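PDB 2R3B: ADP-dependent (S)-NAD(P)H-hydrate dehydratase from Enterococcus faecalis, which probably catalyses the ADP-dependent dehydration of (6S)-NAD(P)HX, repairing a damaged, hydrated form of NAD(P)H and releasing AMP and phosphate. Local coordinates for residues B[52-57]-B[78-83]; B[58-63]-B[117-122]; B[219-224]-B[258-263]; B[223-228]-B[265-270]. All blocks are in the same frame, centred on the assembly; numbering follows the deposited sequence.

Overall arrangement
Contacts 1 and 2 interleave along the chain, in the order 52-57, 58-63, 78-83, 117-122, and join the loops after three neighbouring parallel strands, 74-78, 46-50 and 114-117, with helix 57-70. Their centres lie about 8 Å apart, and Gly52 and Asn53 meet Pro119 and Gly120 through backbone atoms. Contacts 3 and 4 come later, share Gly223 and Gly224, and set one loop against helix 252-269, their centres about 10 Å apart. Contacts 1 and 3 lie on opposite sides of the chain's centre, about 29 Å apart between centres. Contact 2 holds two residues predicted to bind substrate and contact 1 lies beside them, whereas contacts 3 and 4 fasten the loop leading to helix 233-247.

Contact 1 (B[52-57]-B[78-83]); sequences GNRQYG and ITDVKN
The guanidinium of Arg54 receives Asp80 OD2 at its edge, somewhat out of plane, and the planes of the two charged groups stand 74° apart. The salt bridge therefore runs between single atoms, Arg54 NH1 to Asp80 OD2 at 3.0 Å, not as a paired fork. One face of the Asp80 carboxylate is covered by Arg54 CG, 3.4 Å from Asp80 CG. A second flat group, the Asn83 amide, has Asn53 O in its plane. Asn83 ND2 donates to Asn53 O at 3.1 Å along an almost straight bond of 169°, although it meets the oxygen from above the carbonyl plane. On the other end of the amide, Asn83 OD1 receives a water that also bridges to Arg54 O and Gly57 N.

Lys82 is fully extended, all its torsions near 180°, which carries Lys82 NZ to Arg54 O at 2.9 Å; the same ammonium bonds His84 of the second subunit. The backbone adds Asp80 N to Gly52 O at 3.2 Å, while Asp80 OD1 accepts Lys82 N in an Asx turn.

Three successive carbonyls, those of Gly52, Asn53 and Arg54, are thus each met by a donor from 80-83. Such bonding fixes the course of the loop that enters helix 57-70, beside the predicted substrate-binding Gly122, and links it through Lys82 to the subunit interface.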
# COMPACT_ATOMS: atom_id res chain seq x y z
N GLY B 52 17.00 6.05 -8.46
CA GLY B 52 16.03 5.05 -8.83
C GLY B 52 15.88 4.90 -10.32
O GLY B 52 14.95 5.49 -10.96
N ASN B 53 16.74 4.10 -10.90
CA ASN B 53 16.58 3.72 -12.29
C ASN B 53 15.50 2.64 -12.38
O ASN B 53 14.76 2.45 -11.41
CB ASN B 53 17.92 3.34 -12.96
CG ASN B 53 18.45 2.01 -12.52
OD1 ASN B 53 17.78 1.24 -11.81
ND2 ASN B 53 19.64 1.67 -13.03
N ARG B 54 15.38 1.95 -13.50
CA ARG B 54 14.29 1.02 -13.68
C ARG B 54 14.42 -0.29 -12.90
O ARG B 54 13.41 -0.94 -12.62
CB ARG B 54 14.05 0.77 -15.16
CG ARG B 54 13.47 2.03 -15.80
CD ARG B 54 12.91 1.77 -17.16
NE ARG B 54 13.99 1.47 -18.06
CZ ARG B 54 14.72 2.38 -18.68
NH1 ARG B 54 14.47 3.67 -18.53
NH2 ARG B 54 15.69 1.99 -19.49
N GLN B 55 15.64 -0.61 -12.51
CA GLN B 55 15.91 -1.82 -11.69
C GLN B 55 15.89 -1.56 -10.21
O GLN B 55 15.47 -2.42 -9.41
CB GLN B 55 17.26 -2.43 -12.10
CG GLN B 55 17.79 -3.60 -11.25
CD GLN B 55 19.16 -4.12 -11.72
OE1 GLN B 55 19.81 -3.52 -12.61
NE2 GLN B 55 19.64 -5.23 -11.08
N TYR B 56 16.34 -0.37 -9.85
CA TYR B 56 16.61 -0.03 -8.44
C TYR B 56 15.67 1.06 -7.89
O TYR B 56 16.03 1.79 -6.96
CB TYR B 56 18.04 0.48 -8.30
CG TYR B 56 19.13 -0.39 -8.86
CD1 TYR B 56 19.27 -1.71 -8.46
CD2 TYR B 56 20.06 0.13 -9.74
CE1 TYR B 56 20.31 -2.51 -8.94
CE2 TYR B 56 21.09 -0.66 -10.24
CZ TYR B 56 21.22 -1.97 -9.82
OH TYR B 56 22.27 -2.71 -10.33
N GLY B 57 14.46 1.16 -8.43
CA GLY B 57 13.54 2.24 -8.00
C GLY B 57 13.15 2.21 -6.54
O GLY B 57 12.87 3.26 -5.91
N ILE B 78 13.24 13.14 -8.45
CA ILE B 78 13.58 12.91 -9.86
C ILE B 78 14.02 11.46 -10.00
O ILE B 78 15.03 11.05 -9.44
CB ILE B 78 14.72 13.83 -10.35
CG1 ILE B 78 14.37 15.31 -10.18
CG2 ILE B 78 15.13 13.49 -11.82
CD1 ILE B 78 15.61 16.23 -10.33
N THR B 79 13.20 10.67 -10.67
CA THR B 79 13.36 9.24 -10.74
C THR B 79 12.71 8.74 -12.00
O THR B 79 11.93 9.44 -12.61
CB THR B 79 12.75 8.53 -9.51
OG1 THR B 79 13.07 7.14 -9.58
CG2 THR B 79 11.22 8.65 -9.45
N ASP B 80 13.05 7.55 -12.45
CA ASP B 80 12.37 7.04 -13.66
C ASP B 80 10.86 7.05 -13.48
O ASP B 80 10.32 6.66 -12.43
CB ASP B 80 12.86 5.65 -14.02
CG ASP B 80 12.57 5.28 -15.44
OD1 ASP B 80 11.40 4.93 -15.75
OD2 ASP B 80 13.53 5.31 -16.26
N VAL B 81 10.16 7.48 -14.52
CA VAL B 81 8.70 7.52 -14.50
C VAL B 81 8.05 6.18 -14.12
O VAL B 81 6.97 6.14 -13.51
CB VAL B 81 8.15 8.05 -15.84
CG1 VAL B 81 8.51 7.06 -16.96
CG2 VAL B 81 6.68 8.32 -15.70
N LYS B 82 8.74 5.10 -14.43
CA LYS B 82 8.33 3.74 -13.99
C LYS B 82 8.03 3.69 -12.50
O LYS B 82 7.14 2.97 -12.06
CB LYS B 82 9.46 2.74 -14.34
CG LYS B 82 9.23 1.28 -13.91
CD LYS B 82 10.39 0.36 -14.23
CE LYS B 82 10.07 -1.10 -13.83
NZ LYS B 82 11.20 -1.99 -14.13
N ASN B 83 8.80 4.45 -11.72
CA ASN B 83 8.75 4.38 -10.25
C ASN B 83 7.71 5.30 -9.63
O ASN B 83 7.47 5.22 -8.43
CB ASN B 83 10.13 4.66 -9.67
CG ASN B 83 11.19 3.69 -10.18
OD1 ASN B 83 10.97 2.48 -10.24
ND2 ASN B 83 12.33 4.22 -10.58
O HOH W 1 12.39 0.09 -10.25

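Contact 2 (B[58-63]-B[117-122]); sequences GAIIMS and IGPGLG
Ile60 turns CG1 away from its backbone N (chi1 -155°) and then bends at chi2, 68°, which brings CD1 up to the ring of Pro119. One helical turn from Ala59, Ser63 holds OG beside its own backbone N, with chi1 at -61°, and rests this oxygen 3.4 Å from Pro119 CG. Ile60 CD1 comes over one face of the proline ring, 3.9 Å from Pro119 CB, while Ser63 OG meets its CB-CG edge nearly in the ring plane. The hydroxyl makes only a packing contact here; its hydrogen bond goes to Asp235 O.

Ala59 completes the surface. Ala59 CB points at the loop and sits 3.4 Å from Gly120 N, and it also approaches the proline, at 4.1 Å from Pro119 CB. Pro119 and Gly120 are the two central residues of a type II beta turn, closed by Leu121 N bonding Gly118 O at 3.0 Å. The positive phi of Gly120 suits the third position of such a turn, and the lack of a side chain allows Ala59 to come close. No polar bond joins the segments.

Ala59 and Gly122 are both predicted to bind the hydrated nucleotide. Asp235, at the start of helix 233-247 and predicted to share that role, packs on Ala59 and Pro119, while Asp147 of strand 143-147 also touches the proline. The turn follows strand 114-117 and, through backbone bonds to Gly52 and Asn53, joins the loop after strand 46-50; the first turns of helix 57-70 pack against it.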
# COMPACT_ATOMS: atom_id res chain seq x y z
N GLY B 58 13.15 1.03 -5.94
CA GLY B 58 12.84 0.93 -4.50
C GLY B 58 13.80 1.73 -3.61
O GLY B 58 13.39 2.27 -2.56
N ALA B 59 15.05 1.87 -4.04
CA ALA B 59 16.04 2.64 -3.25
C ALA B 59 15.57 4.07 -3.04
O ALA B 59 15.63 4.59 -1.93
CB ALA B 59 17.41 2.64 -3.95
N ILE B 60 15.15 4.73 -4.11
CA ILE B 60 14.74 6.12 -4.00
C ILE B 60 13.42 6.27 -3.26
O ILE B 60 13.19 7.28 -2.57
CB ILE B 60 14.74 6.86 -5.37
CG1 ILE B 60 14.93 8.36 -5.16
CG2 ILE B 60 13.50 6.55 -6.17
CD1 ILE B 60 16.28 8.76 -4.62
N ILE B 61 12.58 5.25 -3.36
CA ILE B 61 11.32 5.25 -2.63
C ILE B 61 11.61 5.22 -1.13
O ILE B 61 10.97 5.91 -0.32
CB ILE B 61 10.43 4.06 -3.10
CG1 ILE B 61 9.98 4.34 -4.55
CG2 ILE B 61 9.21 3.88 -2.18
CD1 ILE B 61 9.21 3.14 -5.23
N MSE B 62 12.61 4.43 -0.75
CA MSE B 62 12.99 4.36 0.67
C MSE B 62 13.64 5.66 1.18
O MSE B 62 13.31 6.13 2.28
CB MSE B 62 13.88 3.11 0.90
CG MSE B 62 13.07 1.83 0.78
SE MSE B 62 13.98 0.26 1.30
CE MSE B 62 15.11 0.06 -0.22
N SER B 63 14.49 6.29 0.37
CA SER B 63 14.98 7.61 0.72
C SER B 63 13.88 8.64 0.86
O SER B 63 13.95 9.51 1.74
CB SER B 63 15.94 8.12 -0.35
OG SER B 63 17.05 7.28 -0.47
N ILE B 117 21.66 12.90 -4.47
CA ILE B 117 21.78 12.13 -5.69
C ILE B 117 22.48 10.80 -5.43
O ILE B 117 23.54 10.74 -4.79
CB ILE B 117 22.48 12.94 -6.83
CG1 ILE B 117 22.44 12.13 -8.16
CG2 ILE B 117 23.90 13.37 -6.40
CD1 ILE B 117 22.66 13.00 -9.41
N GLY B 118 21.85 9.72 -5.89
CA GLY B 118 22.53 8.43 -5.92
C GLY B 118 21.80 7.15 -5.55
O GLY B 118 22.16 6.10 -6.10
N PRO B 119 20.82 7.19 -4.61
CA PRO B 119 20.11 5.94 -4.28
C PRO B 119 19.47 5.25 -5.48
O PRO B 119 18.64 5.84 -6.15
CB PRO B 119 19.04 6.39 -3.27
CG PRO B 119 19.57 7.64 -2.69
CD PRO B 119 20.33 8.32 -3.79
N GLY B 120 19.88 4.03 -5.78
CA GLY B 120 19.37 3.29 -6.92
C GLY B 120 19.65 3.94 -8.27
O GLY B 120 18.99 3.63 -9.27
N LEU B 121 20.62 4.86 -8.35
CA LEU B 121 20.79 5.60 -9.60
C LEU B 121 21.38 4.73 -10.70
O LEU B 121 21.14 4.96 -11.90
CB LEU B 121 21.67 6.83 -9.38
CG LEU B 121 21.94 7.73 -10.57
CD1 LEU B 121 20.73 8.53 -11.04
CD2 LEU B 121 23.13 8.64 -10.18
N GLY B 122 22.17 3.75 -10.31
CA GLY B 122 22.84 2.91 -11.31
C GLY B 122 24.02 3.62 -11.95
O GLY B 122 24.49 4.65 -11.45

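Contact 3 (B[219-224]-B[258-263]); sequences FQNTGG and AVYLHS
The loop leaving strand 219-220 packs on helix 252-269, with one direct hydrogen bond between them, as Asn221 meets Val259, Tyr260 and Ser263. Its amide works at both ends. Asn221 ND2 points at Ser263 OG, 2.9 Å away, with the oxygen in the amide plane and the N-H...O angle nearly straight at 170°. The bond belongs to one of two deposited Ser263 conformers and is doubtful for the other. In the first conformer alone, Ser263 OG passes its own proton back to Tyr260 O at 3.0 Å.

The amide oxygen meets the phenol ring from the side: Asn221 OD1 comes 3.3 Å from Tyr260 CD1, near the ring plane, and the two flat groups are almost perpendicular, 81° apart. Setting CG opposite the backbone N (chi1 -167°) sends the asparagine side chain toward the helix, where Val259 CG1 lies 3.9 Å from Asn221 ND2. Farther along the ring edge, Thr222 OG1 stands 3.7 Å from Tyr260 CE1, and a water joins Thr222 OG1 to Tyr260 OH. The threonine hydroxyl also bonds Leu23 O, while the ring packs on helix 25-31.

Chemically, the donor end of the amide is used on the serine in this conformer and its acceptor end lies at an aromatic edge. Gly223 N, buried here, has no partner in the model, so the polar matching of the loop with the helix is incomplete.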
# COMPACT_ATOMS: atom_id res chain seq x y z
N PHE B 219 33.47 13.06 14.02
CA PHE B 219 32.46 12.48 14.88
C PHE B 219 32.49 10.98 14.66
O PHE B 219 32.56 10.51 13.52
CB PHE B 219 31.07 12.94 14.48
CG PHE B 219 30.87 14.43 14.54
CD1 PHE B 219 30.42 15.04 15.69
CD2 PHE B 219 31.06 15.20 13.41
CE1 PHE B 219 30.20 16.41 15.72
CE2 PHE B 219 30.85 16.56 13.45
CZ PHE B 219 30.42 17.16 14.60
N GLN B 220 32.36 10.23 15.74
CA GLN B 220 32.36 8.78 15.72
C GLN B 220 31.02 8.28 16.21
O GLN B 220 30.68 8.50 17.35
CB GLN B 220 33.44 8.25 16.65
CG GLN B 220 33.47 6.73 16.71
CD GLN B 220 33.70 6.12 15.35
OE1 GLN B 220 34.76 6.26 14.75
NE2 GLN B 220 32.68 5.46 14.83
N ASN B 221 30.26 7.62 15.33
CA ASN B 221 28.98 7.09 15.77
C ASN B 221 29.19 5.89 16.69
O ASN B 221 30.18 5.17 16.58
CB ASN B 221 28.12 6.69 14.58
CG ASN B 221 26.69 6.43 14.97
OD1 ASN B 221 26.16 7.03 15.90
ND2 ASN B 221 26.05 5.57 14.22
N THR B 222 28.28 5.72 17.64
CA THR B 222 28.41 4.71 18.67
C THR B 222 27.31 3.67 18.60
O THR B 222 27.16 2.86 19.51
CB THR B 222 28.40 5.36 20.05
OG1 THR B 222 27.25 6.18 20.20
CG2 THR B 222 29.67 6.23 20.25
N GLY B 223 26.53 3.68 17.52
CA GLY B 223 25.44 2.69 17.34
C GLY B 223 25.57 2.00 16.02
O GLY B 223 26.50 2.26 15.25
N GLY B 224 24.63 1.10 15.75
CA GLY B 224 24.64 0.31 14.53
C GLY B 224 24.68 -1.16 14.89
O GLY B 224 25.28 -1.55 15.88
N ALA B 258 21.65 13.17 12.25
CA ALA B 258 21.00 12.25 11.32
C ALA B 258 21.58 10.83 11.41
O ALA B 258 20.84 9.84 11.51
CB ALA B 258 21.11 12.81 9.85
N VAL B 259 22.90 10.73 11.34
CA VAL B 259 23.59 9.44 11.41
C VAL B 259 23.30 8.76 12.75
O VAL B 259 23.02 7.56 12.80
CB VAL B 259 25.11 9.65 11.21
CG1 VAL B 259 25.96 8.37 11.57
CG2 VAL B 259 25.38 10.11 9.79
N TYR B 260 23.35 9.52 13.84
CA TYR B 260 23.07 8.96 15.15
C TYR B 260 21.64 8.47 15.30
O TYR B 260 21.38 7.38 15.84
CB TYR B 260 23.37 10.00 16.27
CG TYR B 260 23.24 9.36 17.64
CD1 TYR B 260 24.24 8.49 18.12
CD2 TYR B 260 22.11 9.54 18.41
CE1 TYR B 260 24.11 7.86 19.36
CE2 TYR B 260 21.98 8.90 19.65
CZ TYR B 260 22.98 8.08 20.11
OH TYR B 260 22.82 7.47 21.34
N LEU B 261 20.68 9.28 14.87
CA LEU B 261 19.27 8.91 15.01
C LEU B 261 18.97 7.67 14.21
O LEU B 261 18.28 6.78 14.69
CB LEU B 261 18.36 10.05 14.50
CG LEU B 261 16.86 9.85 14.69
CD1 LEU B 261 16.54 9.56 16.15
CD2 LEU B 261 16.08 11.09 14.12
N HIS B 262 19.47 7.59 12.98
CA HIS B 262 19.29 6.40 12.14
C HIS B 262 19.69 5.10 12.87
O HIS B 262 18.94 4.15 12.89
CB HIS B 262 20.09 6.60 10.86
CG HIS B 262 20.15 5.43 9.93
ND1 HIS B 262 21.29 4.66 9.78
CD2 HIS B 262 19.26 4.97 9.01
CE1 HIS B 262 21.08 3.75 8.85
NE2 HIS B 262 19.86 3.91 8.37
N SER B 263 20.87 5.10 13.48
CA SER B 263 21.35 3.93 14.21
C SER B 263 20.67 3.74 15.58
O SER B 263 20.57 2.60 16.06
CB SER B 263 22.86 3.98 14.34
OG SER B 263 23.26 5.12 15.06
O HOH W 2 25.17 5.75 21.99

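Contact 4 (B[223-228]-B[265-270]); sequences GGNPGM and IGDDLA
Gly224 adopts backbone angles that suit glycine (phi 121°) and directs its N-H into the carboxylate of Asp267 on helix 252-269. The N-H is bifurcated, straighter toward Asp267 OD2 than toward Asp267 OD1: Gly224 N lies 3.0 Å from the former and 3.1 Å from the latter, both met on the syn side. Asp267 OD1 offers its anti lone pair to Asn225 ND2, 2.7 Å away, in a nearly straight bond. Asn225 CG lies between its backbone N and carbonyl carbon (chi1 72°), which turns the amide to Asp267 and Ala270. The two polar side chains run alongside each other in opposite senses, with amide and carboxylate planes 49° apart. A weaker bond, 3.3 Å long, runs from Asn225 ND2 to Gly266 O.

Asn225 OD1 rests 3.3 Å from Ala270 CB and takes a weak bond from Gly227 N. Met228, present as selenomethionine, lays SE 3.8 Å from Gly266 CA, where the helix has no side chain. A water connects Asp267 OD2 with Gly224 O.

With backbone N-H, amide and water all directed at it, the carboxylate is probably ionised. One aspartate thereby holds two successive loop residues to the helix, shortly before Pro226 reaches Arg35 of the second subunit.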
# COMPACT_ATOMS: atom_id res chain seq x y z
N GLY B 223 26.53 3.68 17.52
CA GLY B 223 25.44 2.69 17.34
C GLY B 223 25.57 2.00 16.02
O GLY B 223 26.50 2.26 15.25
N GLY B 224 24.63 1.10 15.75
CA GLY B 224 24.64 0.31 14.53
C GLY B 224 24.68 -1.16 14.89
O GLY B 224 25.28 -1.55 15.88
N ASN B 225 24.01 -1.98 14.12
CA ASN B 225 23.97 -3.39 14.42
C ASN B 225 23.75 -4.18 13.15
O ASN B 225 23.24 -3.63 12.16
CB ASN B 225 22.90 -3.67 15.46
CG ASN B 225 21.51 -3.55 14.89
OD1 ASN B 225 20.98 -4.49 14.31
ND2 ASN B 225 20.90 -2.38 15.05
N PRO B 226 24.16 -5.47 13.14
CA PRO B 226 24.00 -6.26 11.92
C PRO B 226 22.57 -6.63 11.51
O PRO B 226 22.39 -7.13 10.41
CB PRO B 226 24.84 -7.52 12.19
CG PRO B 226 24.90 -7.62 13.66
CD PRO B 226 24.84 -6.23 14.21
N GLY B 227 21.58 -6.35 12.35
CA GLY B 227 20.16 -6.43 11.93
C GLY B 227 19.78 -5.40 10.87
O GLY B 227 18.78 -5.55 10.18
N MSE B 228 20.61 -4.36 10.73
CA MSE B 228 20.41 -3.29 9.76
C MSE B 228 21.14 -3.57 8.45
O MSE B 228 21.11 -2.77 7.53
CB MSE B 228 20.91 -1.97 10.35
CG MSE B 228 20.12 -1.50 11.56
SE MSE B 228 21.04 -0.04 12.49
CE MSE B 228 20.82 1.29 11.07
N ILE B 265 17.48 4.38 16.29
CA ILE B 265 16.21 3.74 15.98
C ILE B 265 16.45 2.29 15.54
O ILE B 265 15.74 1.37 15.96
CB ILE B 265 15.43 4.52 14.90
CG1 ILE B 265 14.97 5.88 15.42
CG2 ILE B 265 14.19 3.71 14.46
CD1 ILE B 265 14.54 6.85 14.27
N GLY B 266 17.44 2.07 14.69
CA GLY B 266 17.71 0.74 14.18
C GLY B 266 18.14 -0.17 15.32
O GLY B 266 17.79 -1.32 15.36
N ASP B 267 18.90 0.38 16.28
CA ASP B 267 19.37 -0.42 17.41
C ASP B 267 18.20 -0.80 18.30
O ASP B 267 18.13 -1.93 18.78
CB ASP B 267 20.41 0.36 18.21
CG ASP B 267 21.77 0.36 17.57
OD1 ASP B 267 22.02 -0.39 16.58
OD2 ASP B 267 22.66 1.10 18.07
N ASP B 268 17.29 0.15 18.52
CA ASP B 268 16.06 -0.10 19.29
C ASP B 268 15.20 -1.18 18.62
O ASP B 268 14.70 -2.09 19.28
CB ASP B 268 15.24 1.18 19.50
CG ASP B 268 15.81 2.09 20.57
OD1 ASP B 268 16.79 1.66 21.24
OD2 ASP B 268 15.27 3.23 20.70
N LEU B 269 14.99 -1.04 17.30
CA LEU B 269 14.17 -2.03 16.60
C LEU B 269 14.79 -3.43 16.60
O LEU B 269 14.07 -4.41 16.65
CB LEU B 269 13.89 -1.58 15.17
CG LEU B 269 13.01 -0.35 15.05
CD1 LEU B 269 13.01 0.16 13.60
CD2 LEU B 269 11.63 -0.65 15.53
N ALA B 270 16.12 -3.50 16.55
CA ALA B 270 16.81 -4.77 16.50
C ALA B 270 16.65 -5.55 17.79
O ALA B 270 16.96 -6.73 17.84
CB ALA B 270 18.30 -4.56 16.17
O HOH W 3 24.57 -0.86 18.81